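Local coordinates for protein aspartokinase (Synechocystis, PDB 3L76) that probably catalyses the ATP-dependent phosphorylation of L-aspartate to 4-phospho-L-aspartate and binds lysine and threonine at its ACT domains, at residues Ile180-Pro185 against Pro189-Met194; Glu196-Glu201 against Ala434-Ala439; Ile447-Val452 against Ala460-Ala465. One frame throughout, in Å; residues are numbered along the deposited sequence.

Contact 1 of 3, residues Ile180-Pro185 against Pro189-Met194; sequences ILTTDP and PEAQLM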
loop_
_atom_site.group_PDB
_atom_site.type_symbol
_atom_site.label_atom_id
_atom_site.label_comp_id
_atom_site.label_asym_id
_atom_site.label_seq_id
_atom_site.Cartn_x
_atom_site.Cartn_y
_atom_site.Cartn_z
ATOM N N ILE A 180 -0.290 -0.183 -32.944
ATOM C CA ILE A 180 0.377 -1.393 -33.404
ATOM C C ILE A 180 0.964 -1.194 -34.796
ATOM O O ILE A 180 0.272 -0.748 -35.711
ATOM C CB ILE A 180 -0.591 -2.568 -33.456
ATOM C CG1 ILE A 180 -1.420 -2.628 -32.177
ATOM C CG2 ILE A 180 0.164 -3.872 -33.677
ATOM C CD1 ILE A 180 -0.600 -2.843 -30.926
ATOM N N LEU A 181 2.240 -1.529 -34.955
ATOM C CA LEU A 181 2.884 -1.438 -36.265
ATOM C C LEU A 181 2.793 -2.753 -37.045
ATOM O O LEU A 181 2.512 -3.801 -36.471
ATOM C CB LEU A 181 4.339 -1.000 -36.113
ATOM C CG LEU A 181 4.496 0.348 -35.400
ATOM C CD1 LEU A 181 5.945 0.644 -35.020
ATOM C CD2 LEU A 181 3.932 1.453 -36.258
ATOM N N THR A 182 3.015 -2.681 -38.357
ATOM C CA THR A 182 2.974 -3.854 -39.232
ATOM C C THR A 182 4.125 -4.809 -38.963
ATOM O O THR A 182 4.042 -6.005 -39.262
ATOM C CB THR A 182 3.015 -3.467 -40.714
ATOM O OG1 THR A 182 4.045 -2.495 -40.923
ATOM C CG2 THR A 182 1.678 -2.904 -41.153
ATOM N N THR A 183 5.208 -4.273 -38.413
ATOM C CA THR A 183 6.319 -5.111 -37.995
ATOM C C THR A 183 7.283 -4.334 -37.108
ATOM O O THR A 183 6.999 -3.201 -36.716
ATOM C CB THR A 183 7.065 -5.723 -39.194
ATOM O OG1 THR A 183 7.875 -6.806 -38.739
ATOM C CG2 THR A 183 7.942 -4.687 -39.869
ATOM N N ASP A 184 8.408 -4.961 -36.783
ATOM C CA ASP A 184 9.417 -4.358 -35.925
ATOM C C ASP A 184 10.215 -3.303 -36.672
ATOM O O ASP A 184 11.034 -3.636 -37.526
ATOM C CB ASP A 184 10.360 -5.434 -35.393
ATOM C CG ASP A 184 11.510 -4.859 -34.590
ATOM O OD1 ASP A 184 12.452 -5.614 -34.272
ATOM O OD2 ASP A 184 11.475 -3.658 -34.277
ATOM N N PRO A 185 10.001 -2.024 -36.321
ATOM C CA PRO A 185 10.608 -0.859 -36.980
ATOM C C PRO A 185 12.123 -0.966 -36.985
ATOM O O PRO A 185 12.778 -0.513 -37.921
ATOM C CB PRO A 185 10.205 0.310 -36.076
ATOM C CG PRO A 185 9.092 -0.184 -35.262
ATOM C CD PRO A 185 9.295 -1.648 -35.088
ATOM N N PRO A 189 12.188 -0.131 -41.186
ATOM C CA PRO A 189 11.812 1.266 -40.920
ATOM C C PRO A 189 10.509 1.690 -41.598
ATOM O O PRO A 189 9.833 2.593 -41.099
ATOM C CB PRO A 189 12.991 2.064 -41.496
ATOM C CG PRO A 189 14.146 1.126 -41.464
ATOM C CD PRO A 189 13.559 -0.244 -41.722
ATOM N N GLU A 190 10.166 1.047 -42.712
ATOM C CA GLU A 190 8.958 1.390 -43.452
ATOM C C GLU A 190 7.701 0.821 -42.799
ATOM O O GLU A 190 6.602 0.928 -43.353
ATOM C CB GLU A 190 9.052 0.906 -44.894
ATOM C CG GLU A 190 10.360 1.259 -45.569
ATOM C CD GLU A 190 11.514 0.404 -45.086
ATOM O OE1 GLU A 190 12.572 0.966 -44.731
ATOM O OE2 GLU A 190 11.363 -0.832 -45.059
ATOM N N ALA A 191 7.874 0.212 -41.627
ATOM C CA ALA A 191 6.749 -0.282 -40.841
ATOM C C ALA A 191 5.713 0.817 -40.659
ATOM O O ALA A 191 6.043 1.930 -40.250
ATOM C CB ALA A 191 7.219 -0.792 -39.497
ATOM N N GLN A 192 4.466 0.484 -40.969
ATOM C CA GLN A 192 3.368 1.439 -40.967
ATOM C C GLN A 192 2.483 1.227 -39.735
ATOM O O GLN A 192 2.414 0.116 -39.203
ATOM C CB GLN A 192 2.551 1.267 -42.251
ATOM C CG GLN A 192 1.598 2.404 -42.566
ATOM C CD GLN A 192 0.881 2.186 -43.883
ATOM O OE1 GLN A 192 0.731 1.050 -44.336
ATOM N NE2 GLN A 192 0.439 3.272 -44.510
ATOM N N LEU A 193 1.815 2.290 -39.284
ATOM C CA LEU A 193 0.919 2.197 -38.133
ATOM C C LEU A 193 -0.425 1.630 -38.565
ATOM O O LEU A 193 -1.057 2.147 -39.479
ATOM C CB LEU A 193 0.742 3.559 -37.448
ATOM C CG LEU A 193 -0.059 3.647 -36.142
ATOM C CD1 LEU A 193 0.417 2.646 -35.107
ATOM C CD2 LEU A 193 0.043 5.055 -35.581
ATOM N N MET A 194 -0.848 0.551 -37.915
ATOM C CA MET A 194 -2.114 -0.078 -38.254
ATOM C C MET A 194 -3.260 0.790 -37.790
ATOM O O MET A 194 -3.258 1.296 -36.661
ATOM C CB MET A 194 -2.241 -1.444 -37.584
ATOM C CG MET A 194 -1.168 -2.441 -37.954
ATOM S SD MET A 194 -1.483 -4.048 -37.212
ATOM C CE MET A 194 -0.063 -4.977 -37.790
#
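Thr182 and Gln192 face each other where one long loop of the amino acid kinase domain, between strands 170-175 and 196-198, doubles back on itself. The two arms run antiparallel. They are joined by a single beta bridge, with Leu181 opposite Leu193 as a non-hydrogen-bonded pair whose CA atoms lie 4.5 Å apart. The flanking bonds are Met194 N to Ile180 O at 2.8 Å and Thr182 N to Gln192 O at 3.0 Å.

The close-packed part centres on Thr182 and Met194, both buried. With chi1 at 47°, Thr182 OG1 sits between its own backbone N and carbonyl carbon. There it accepts from Gln192 N at 3.0 Å, with an N-H...O angle of 157°. Both backbone polar groups of Gln192 are therefore held by one threonine. The same OG1 is also bonded to His585 NE2 of helix 577-587. A valine in its place would probably leave Gln192 N without its acceptor and cut the link to His585. Beside it, Met194 extends beyond CG. Its SD lies 3.9 Å from Ile180 CG2, and CE ends by the Thr182 backbone. The neighbouring Thr183 OG1 bonds to Val438 O. Gln192 itself is exposed, and its CB points away from the opposite arm.

The leucine face and the turn are looser and nearer to solvent. Leu181 CD2 lies against the backbone of Leu193, 3.6 Å from Leu193 CA, with Leu193 CD1 also near. At the turn, Pro185 and Pro189 come together with no hydrogen bond, since Pro189 N has no hydrogen to give. Between the two sides lies Ala191, whose CB points into the opposite arm and meets Thr183 CG2 at 4.0 Å.

Contact 2 of 3, residues Glu196-Glu201 against Ala434-Ala439; sequences EITCDE and AVRGVA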
loop_
_atom_site.group_PDB
_atom_site.type_symbol
_atom_site.label_atom_id
_atom_site.label_comp_id
_atom_site.label_asym_id
_atom_site.label_seq_id
_atom_site.Cartn_x
_atom_site.Cartn_y
_atom_site.Cartn_z
ATOM N N GLU A 196 -6.490 -0.579 -38.073
ATOM C CA GLU A 196 -7.329 -1.640 -37.541
ATOM C C GLU A 196 -6.570 -2.944 -37.478
ATOM O O GLU A 196 -5.732 -3.223 -38.326
ATOM C CB GLU A 196 -8.557 -1.858 -38.430
ATOM C CG GLU A 196 -9.736 -0.960 -38.109
ATOM C CD GLU A 196 -11.023 -1.453 -38.739
ATOM O OE1 GLU A 196 -10.986 -2.517 -39.394
ATOM O OE2 GLU A 196 -12.066 -0.780 -38.572
ATOM N N ILE A 197 -6.879 -3.749 -36.471
ATOM C CA ILE A 197 -6.389 -5.116 -36.411
ATOM C C ILE A 197 -7.436 -5.949 -35.683
ATOM O O ILE A 197 -8.103 -5.443 -34.778
ATOM C CB ILE A 197 -5.028 -5.219 -35.696
ATOM C CG1 ILE A 197 -4.469 -6.645 -35.838
ATOM C CG2 ILE A 197 -5.154 -4.841 -34.221
ATOM C CD1 ILE A 197 -3.116 -6.872 -35.181
ATOM N N THR A 198 -7.609 -7.209 -36.082
ATOM C CA THR A 198 -8.575 -8.063 -35.391
ATOM C C THR A 198 -7.984 -8.640 -34.109
ATOM O O THR A 198 -6.772 -8.792 -33.983
ATOM C CB THR A 198 -9.123 -9.224 -36.274
ATOM O OG1 THR A 198 -8.132 -10.245 -36.428
ATOM C CG2 THR A 198 -9.571 -8.729 -37.631
ATOM N N CYS A 199 -8.848 -8.938 -33.147
ATOM C CA CYS A 199 -8.417 -9.600 -31.933
ATOM C C CYS A 199 -7.570 -10.807 -32.298
ATOM O O CYS A 199 -6.449 -10.966 -31.805
ATOM C CB CYS A 199 -9.625 -10.038 -31.097
ATOM S SG CYS A 199 -10.560 -8.651 -30.379
ATOM N N ASP A 200 -8.103 -11.652 -33.172
ATOM C CA ASP A 200 -7.419 -12.884 -33.520
ATOM C C ASP A 200 -6.050 -12.603 -34.135
ATOM O O ASP A 200 -5.070 -13.276 -33.808
ATOM C CB ASP A 200 -8.290 -13.754 -34.421
ATOM C CG ASP A 200 -9.361 -14.489 -33.649
ATOM O OD1 ASP A 200 -9.130 -14.780 -32.461
ATOM O OD2 ASP A 200 -10.426 -14.788 -34.216
ATOM N N GLU A 201 -5.988 -11.590 -34.994
ATOM C CA GLU A 201 -4.734 -11.183 -35.598
ATOM C C GLU A 201 -3.804 -10.691 -34.520
ATOM O O GLU A 201 -2.625 -11.005 -34.527
ATOM C CB GLU A 201 -4.952 -10.087 -36.646
ATOM C CG GLU A 201 -5.703 -10.547 -37.880
ATOM C CD GLU A 201 -6.051 -9.411 -38.813
ATOM O OE1 GLU A 201 -6.352 -9.688 -39.989
ATOM O OE2 GLU A 201 -6.028 -8.247 -38.370
ATOM N N ALA A 434 -5.166 -10.325 -46.997
ATOM C CA ALA A 434 -4.534 -11.618 -46.784
ATOM C C ALA A 434 -3.548 -11.598 -45.611
ATOM O O ALA A 434 -3.566 -12.490 -44.765
ATOM C CB ALA A 434 -3.842 -12.081 -48.053
ATOM N N VAL A 435 -2.689 -10.579 -45.578
ATOM C CA VAL A 435 -1.696 -10.427 -44.520
ATOM C C VAL A 435 -1.838 -9.070 -43.825
ATOM O O VAL A 435 -1.977 -8.049 -44.483
ATOM C CB VAL A 435 -0.269 -10.573 -45.088
ATOM C CG1 VAL A 435 0.777 -10.002 -44.131
ATOM C CG2 VAL A 435 0.019 -12.035 -45.411
ATOM N N ARG A 436 -1.802 -9.058 -42.496
ATOM C CA ARG A 436 -1.907 -7.811 -41.743
ATOM C C ARG A 436 -0.562 -7.326 -41.196
ATOM O O ARG A 436 -0.289 -6.133 -41.174
ATOM C CB ARG A 436 -2.913 -7.957 -40.605
ATOM C CG ARG A 436 -3.161 -6.677 -39.830
ATOM C CD ARG A 436 -4.646 -6.460 -39.637
ATOM N NE ARG A 436 -5.237 -5.629 -40.682
ATOM C CZ ARG A 436 -6.540 -5.556 -40.938
ATOM N NH1 ARG A 436 -7.405 -6.281 -40.244
ATOM N NH2 ARG A 436 -6.980 -4.762 -41.904
ATOM N N GLY A 437 0.268 -8.256 -40.740
ATOM C CA GLY A 437 1.590 -7.918 -40.247
ATOM C C GLY A 437 2.525 -9.110 -40.286
ATOM O O GLY A 437 2.088 -10.241 -40.463
ATOM N N VAL A 438 3.817 -8.862 -40.122
ATOM C CA VAL A 438 4.806 -9.926 -40.181
ATOM C C VAL A 438 5.780 -9.761 -39.031
ATOM O O VAL A 438 5.932 -8.669 -38.500
ATOM C CB VAL A 438 5.577 -9.923 -41.525
ATOM C CG1 VAL A 438 4.625 -10.158 -42.678
ATOM C CG2 VAL A 438 6.314 -8.618 -41.707
ATOM N N ALA A 439 6.440 -10.844 -38.643
ATOM C CA ALA A 439 7.309 -10.796 -37.478
ATOM C C ALA A 439 8.464 -11.795 -37.552
ATOM O O ALA A 439 8.436 -12.753 -38.322
ATOM C CB ALA A 439 6.502 -11.001 -36.211
#
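Arg436 reaches across to Glu201 and forms a salt bridge. Its NH1 donates to Glu201 OE2 over 3.0 Å at an N-H...O angle of 165°, though OE2 is less surely placed in this model. The carboxylate oxygen lies at the edge of the guanidinium, near its plane. The two flat groups themselves stand 78° apart. Glu196 O lies over one guanidinium face, 3.4 Å above the plane and offset toward the rim. It makes no hydrogen bond with NE, because the angle is poor. Ile197 CG1 packs on Arg436 CD at 3.8 Å. With CG anti to the backbone N (chi1 -176°), the Arg436 chain extends across to strand 196-198, and bends at chi2 and chi3 turn its end.

Behind the carboxylate, Thr198 and Glu201 form a capping box at the start of helix 199-204. Glu201 N donates to Thr198 OG1, and Thr198 N donates back to OE2. These bonds are as modelled, since both OE2 and Thr198 OG1 are uncertain in position. In the model OE2 faces both the Thr198 N-H and Arg436 NH1.

Farther out, Ser535 N bonds to Glu201 OE1 and Ser535 OG to Thr198 OG1. Arg436 and Gly437 both face Val533, making a classic beta bulge at the start of strand 437-453. Strand 240-243 pairs with Ile197 through backbone bonds to Lys241 and Val243.

Contact 3 of 3, residues Ile447-Val452 against Ala460-Ala465; sequences IAIRHV and AQLFTA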
loop_
_atom_site.group_PDB
_atom_site.type_symbol
_atom_site.label_atom_id
_atom_site.label_comp_id
_atom_site.label_asym_id
_atom_site.label_seq_id
_atom_site.Cartn_x
_atom_site.Cartn_y
_atom_site.Cartn_z
ATOM N N ILE A 447 15.359 -27.812 -31.831
ATOM C CA ILE A 447 15.763 -29.096 -31.293
ATOM C C ILE A 447 14.857 -30.170 -31.867
ATOM O O ILE A 447 13.640 -30.101 -31.738
ATOM C CB ILE A 447 15.684 -29.146 -29.757
ATOM C CG1 ILE A 447 16.501 -28.017 -29.141
ATOM C CG2 ILE A 447 16.174 -30.501 -29.243
ATOM C CD1 ILE A 447 16.501 -28.044 -27.640
ATOM N N ALA A 448 15.454 -31.163 -32.507
ATOM C CA ALA A 448 14.679 -32.231 -33.092
ATOM C C ALA A 448 15.008 -33.531 -32.424
ATOM O O ALA A 448 16.160 -33.826 -32.114
ATOM C CB ALA A 448 14.918 -32.332 -34.585
ATOM N N ILE A 449 13.975 -34.317 -32.200
ATOM C CA ILE A 449 14.190 -35.644 -31.710
ATOM C C ILE A 449 13.813 -36.666 -32.796
ATOM O O ILE A 449 12.649 -36.858 -33.132
ATOM C CB ILE A 449 13.582 -35.824 -30.281
ATOM C CG1 ILE A 449 12.889 -37.152 -30.132
ATOM C CG2 ILE A 449 12.700 -34.634 -29.877
ATOM C CD1 ILE A 449 13.860 -38.303 -30.006
ATOM N N ARG A 450 14.841 -37.274 -33.384
ATOM C CA ARG A 450 14.679 -38.224 -34.486
ATOM C C ARG A 450 14.067 -39.546 -34.016
ATOM O O ARG A 450 14.451 -40.081 -32.980
ATOM C CB ARG A 450 16.033 -38.527 -35.147
ATOM C CG ARG A 450 16.791 -37.349 -35.771
ATOM C CD ARG A 450 16.285 -37.008 -37.143
ATOM N NE ARG A 450 17.131 -36.021 -37.801
ATOM C CZ ARG A 450 16.812 -35.431 -38.951
ATOM N NH1 ARG A 450 15.670 -35.733 -39.547
ATOM N NH2 ARG A 450 17.623 -34.537 -39.501
ATOM N N HIS A 451 13.109 -40.059 -34.779
ATOM C CA HIS A 451 12.618 -41.424 -34.595
ATOM C C HIS A 451 11.828 -41.694 -33.322
ATOM O O HIS A 451 12.108 -42.655 -32.610
ATOM C CB HIS A 451 13.766 -42.433 -34.712
ATOM C CG HIS A 451 14.297 -42.566 -36.101
ATOM N ND1 HIS A 451 13.518 -42.339 -37.214
ATOM C CD2 HIS A 451 15.522 -42.897 -36.562
ATOM C CE1 HIS A 451 14.241 -42.529 -38.300
ATOM N NE2 HIS A 451 15.460 -42.871 -37.932
ATOM N N VAL A 452 10.824 -40.870 -33.056
ATOM C CA VAL A 452 9.944 -41.113 -31.925
ATOM C C VAL A 452 8.967 -42.187 -32.350
ATOM O O VAL A 452 8.333 -42.067 -33.405
ATOM C CB VAL A 452 9.182 -39.820 -31.497
ATOM C CG1 VAL A 452 8.195 -40.107 -30.379
ATOM C CG2 VAL A 452 10.148 -38.734 -31.066
ATOM N N ALA A 460 3.658 -36.877 -25.321
ATOM C CA ALA A 460 3.297 -36.538 -23.953
ATOM C C ALA A 460 4.502 -36.651 -23.038
ATOM O O ALA A 460 4.814 -35.726 -22.286
ATOM C CB ALA A 460 2.156 -37.436 -23.442
ATOM N N GLN A 461 5.187 -37.784 -23.107
ATOM C CA GLN A 461 6.284 -38.030 -22.177
ATOM C C GLN A 461 7.506 -37.136 -22.419
ATOM O O GLN A 461 8.194 -36.756 -21.477
ATOM C CB GLN A 461 6.623 -39.529 -22.087
ATOM C CG GLN A 461 7.902 -39.979 -22.760
ATOM C CD GLN A 461 8.070 -41.486 -22.677
ATOM O OE1 GLN A 461 7.104 -42.213 -22.434
ATOM N NE2 GLN A 461 9.293 -41.961 -22.876
ATOM N N LEU A 462 7.734 -36.760 -23.670
ATOM C CA LEU A 462 8.857 -35.898 -23.998
ATOM C C LEU A 462 8.584 -34.473 -23.560
ATOM O O LEU A 462 9.438 -33.810 -22.975
ATOM C CB LEU A 462 9.133 -35.935 -25.498
ATOM C CG LEU A 462 9.604 -37.286 -26.040
ATOM C CD1 LEU A 462 9.378 -37.360 -27.522
ATOM C CD2 LEU A 462 11.068 -37.546 -25.686
ATOM N N PHE A 463 7.380 -33.998 -23.838
ATOM C CA PHE A 463 7.046 -32.625 -23.511
ATOM C C PHE A 463 6.662 -32.428 -22.055
ATOM O O PHE A 463 6.856 -31.334 -21.523
ATOM C CB PHE A 463 6.029 -32.044 -24.488
ATOM C CG PHE A 463 6.598 -31.829 -25.831
ATOM C CD1 PHE A 463 7.398 -30.738 -26.074
ATOM C CD2 PHE A 463 6.402 -32.750 -26.835
ATOM C CE1 PHE A 463 7.971 -30.553 -27.310
ATOM C CE2 PHE A 463 6.983 -32.569 -28.062
ATOM C CZ PHE A 463 7.774 -31.474 -28.297
ATOM N N THR A 464 6.178 -33.487 -21.399
ATOM C CA THR A 464 5.927 -33.409 -19.958
ATOM C C THR A 464 7.240 -33.205 -19.218
ATOM O O THR A 464 7.316 -32.414 -18.279
ATOM C CB THR A 464 5.238 -34.663 -19.408
ATOM O OG1 THR A 464 3.902 -34.722 -19.894
ATOM C CG2 THR A 464 5.191 -34.637 -17.882
ATOM N N ALA A 465 8.267 -33.922 -19.662
ATOM C CA ALA A 465 9.598 -33.836 -19.081
ATOM C C ALA A 465 10.163 -32.424 -19.123
ATOM O O ALA A 465 10.662 -31.919 -18.121
ATOM C CB ALA A 465 10.534 -34.805 -19.780
#
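Leu462 meets Val452 tip to tip across the first strand and first helix of an ACT domain. In this beta-alpha-beta-beta-alpha-beta fold the helices pack on one face of an antiparallel sheet, and here helix 458-468 lies over strand 437-453.

The contact across the segments is apolar. Leu462 CD1 lies near both branches of Val452, 3.9 Å from CG2 and 4.1 Å from CG1. The same methyl is also 4.4 Å from Ile449 CG1, a looser approach. With CG anti to the carbonyl carbon (chi1 -65°), Leu462 extends CD1 to the two valine methyls. All three touching residues are buried. Leu509 of helix 499-512 and Ile493 of strand 490-498 also pack here, on Leu462 and Val452 respectively.

Ligand contact comes from Val452. It touches the bound threonine and belongs to a pocket that includes Asp454, Gly457 and Gln478. Leu462 thus packs directly against a residue of that pocket.

No hydrogen bond crosses between the segments. Within the helix, Ala460 O accepts from both Thr464 N and Thr464 OG1, which approach from opposite faces of the carbonyl plane. Thr464 OG1 lies 2.7 Å from Ala460 O, 42° out of that plane.

How the contacts relate
Along the chain the contacts come in series, 1, then 2, then 3. Contacts 1 and 2 are neighbours, with centres about 12 Å apart. They touch directly, with a probable bond from Val438 N to Thr182 O. Contact 1 shapes a loop of the amino acid kinase domain that rests on Val438. Contact 2 joins that domain to the start of strand 437-453. Contact 3 uses the same strand farther along, within an ACT domain. Its centre is about 32 Å from that of contact 2 and about 37 Å from that of contact 1. Strand 437-453 thus leads from the kinase-domain side to a threonine pocket, which fits an enzyme described as allosteric.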